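Local atomic coordinates of Peptide/nickel transport system substrate-binding protein (Listeria monocytogenes serotype 1/2a, PDB entry 5KZT), a protein that binds peptides as an OppA-type extracellular solute-binding protein and probably hands them to a transporter for uptake into the cell. Residues V230-S233 with G234-L237. Sequence-based numbering, arbitrary orientation.
Sequences VQDS and GTGL
D232 OD2 is gripped by two donors: the backbone N of T235, 3.0 Å away, and a water that donates to it at 2.7 Å. The T235 N-H comes from above the carboxylate plane, 48° out of it, and makes the N-cap bond of helix 233-241. The same water accepts from G234 N, so it bridges the carboxylate to a second amide of the first turn. The other oxygen, D232 OD1, takes the hydroxyl of T235 OG1 at 2.6 Å on its syn side, slightly out of the carboxylate plane; T235 thus holds both carboxylate oxygens, its side chain crossing that of D232 at about a right angle. A chi1 of 82° sets D232 CG between its own backbone N and carbonyl carbon, which brings the carboxylate alongside T235 N and OG1. Regular helical bonds begin here, D232 O accepting from G236 N at 3.2 Å and S233 O from L237 N at 2.8 Å. V230, just after strand 224-229, packs CG1 3.6 Å from G236 N, while S233 and L237 lean on Y254 of helix 252-256. With its negative charge beside the first-turn amides, D232 would favourably meet the positive end of the helix dipole.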
ATOM      1  N   VAL A 230      -5.186  -2.335  18.112  1.00 20.32           N
ATOM      2  CA  VAL A 230      -6.588  -2.237  18.573  1.00 21.12           C
ATOM      3  C   VAL A 230      -7.444  -2.503  17.349  1.00 21.19           C
ATOM      4  O   VAL A 230      -7.224  -1.899  16.318  1.00 20.64           O
ATOM      5  CB  VAL A 230      -6.948  -0.836  19.124  1.00 21.11           C
ATOM      6  CG1 VAL A 230      -8.411  -0.808  19.580  1.00 21.73           C
ATOM      7  CG2 VAL A 230      -6.032  -0.453  20.287  1.00 21.16           C
ATOM      8  N   GLN A 231      -8.408  -3.404  17.467  1.00 22.18           N
ATOM      9  CA  GLN A 231      -9.158  -3.879  16.306  1.00 22.85           C
ATOM     10  C   GLN A 231     -10.657  -3.695  16.433  1.00 23.73           C
ATOM     11  O   GLN A 231     -11.432  -4.339  15.704  1.00 24.80           O
ATOM     12  CB  GLN A 231      -8.834  -5.343  16.099  1.00 23.58           C
ATOM     13  CG  GLN A 231      -7.353  -5.564  15.868  1.00 23.14           C
ATOM     14  CD  GLN A 231      -7.074  -6.963  15.410  1.00 24.00           C
ATOM     15  OE1 GLN A 231      -7.356  -7.913  16.137  1.00 24.88           O
ATOM     16  NE2 GLN A 231      -6.560  -7.108  14.184  1.00 23.80           N
ATOM     17  N   ASP A 232     -11.067  -2.859  17.380  1.00 23.72           N
ATOM     18  CA  ASP A 232     -12.450  -2.465  17.491  1.00 24.63           C
ATOM     19  C   ASP A 232     -12.530  -1.058  18.089  1.00 23.81           C
ATOM     20  O   ASP A 232     -11.769  -0.698  18.993  1.00 23.42           O
ATOM     21  CB  ASP A 232     -13.258  -3.499  18.279  1.00 26.17           C
ATOM     22  CG  ASP A 232     -13.122  -3.344  19.769  1.00 27.06           C
ATOM     23  OD1 ASP A 232     -12.143  -3.884  20.310  1.00 27.90           O
ATOM     24  OD2 ASP A 232     -13.992  -2.681  20.393  1.00 27.57           O
ATOM     25  N   SER A 233     -13.450  -0.271  17.558  1.00 23.70           N
ATOM     26  CA  SER A 233     -13.530   1.148  17.872  1.00 23.38           C
ATOM     27  C   SER A 233     -13.912   1.422  19.320  1.00 23.34           C
ATOM     28  O   SER A 233     -13.535   2.447  19.879  1.00 22.66           O
ATOM     29  CB  SER A 233     -14.525   1.823  16.929  1.00 23.75           C
ATOM     30  OG  SER A 233     -14.018   1.806  15.612  1.00 23.95           O
ATOM     31  N   GLY A 234     -14.688   0.524  19.917  1.00 24.03           N
ATOM     32  CA  GLY A 234     -15.077   0.659  21.323  1.00 24.14           C
ATOM     33  C   GLY A 234     -13.881   0.632  22.246  1.00 23.90           C
ATOM     34  O   GLY A 234     -13.744   1.475  23.136  1.00 23.59           O
ATOM     35  N   THR A 235     -12.999  -0.338  22.031  1.00 23.86           N
ATOM     36  CA  THR A 235     -11.796  -0.448  22.826  1.00 23.81           C
ATOM     37  C   THR A 235     -10.945   0.815  22.636  1.00 22.90           C
ATOM     38  O   THR A 235     -10.513   1.426  23.613  1.00 22.58           O
ATOM     39  CB  THR A 235     -11.007  -1.709  22.441  1.00 24.19           C
ATOM     40  OG1 THR A 235     -11.820  -2.862  22.695  1.00 25.22           O
ATOM     41  CG2 THR A 235      -9.708  -1.815  23.216  1.00 24.47           C
ATOM     42  N   GLY A 236     -10.744   1.196  21.373  1.00 22.24           N
ATOM     43  CA  GLY A 236      -9.996   2.407  21.013  1.00 21.55           C
ATOM     44  C   GLY A 236     -10.551   3.659  21.673  1.00 21.85           C
ATOM     45  O   GLY A 236      -9.808   4.460  22.240  1.00 22.20           O
ATOM     46  N   LEU A 237     -11.865   3.811  21.613  1.00 22.26           N
ATOM     47  CA  LEU A 237     -12.533   4.982  22.178  1.00 22.79           C
ATOM     48  C   LEU A 237     -12.357   5.082  23.702  1.00 23.12           C
ATOM     49  O   LEU A 237     -12.070   6.162  24.232  1.00 23.21           O
ATOM     50  CB  LEU A 237     -14.020   4.978  21.790  1.00 23.72           C
ATOM     51  CG  LEU A 237     -14.813   6.264  21.991  1.00 24.44           C
ATOM     52  CD1 LEU A 237     -14.088   7.477  21.409  1.00 24.03           C
ATOM     53  CD2 LEU A 237     -16.183   6.101  21.351  1.00 24.90           C
TER
HETATM   54  O   HOH W   1     -16.312  -1.703  19.540  1.00 31.95           O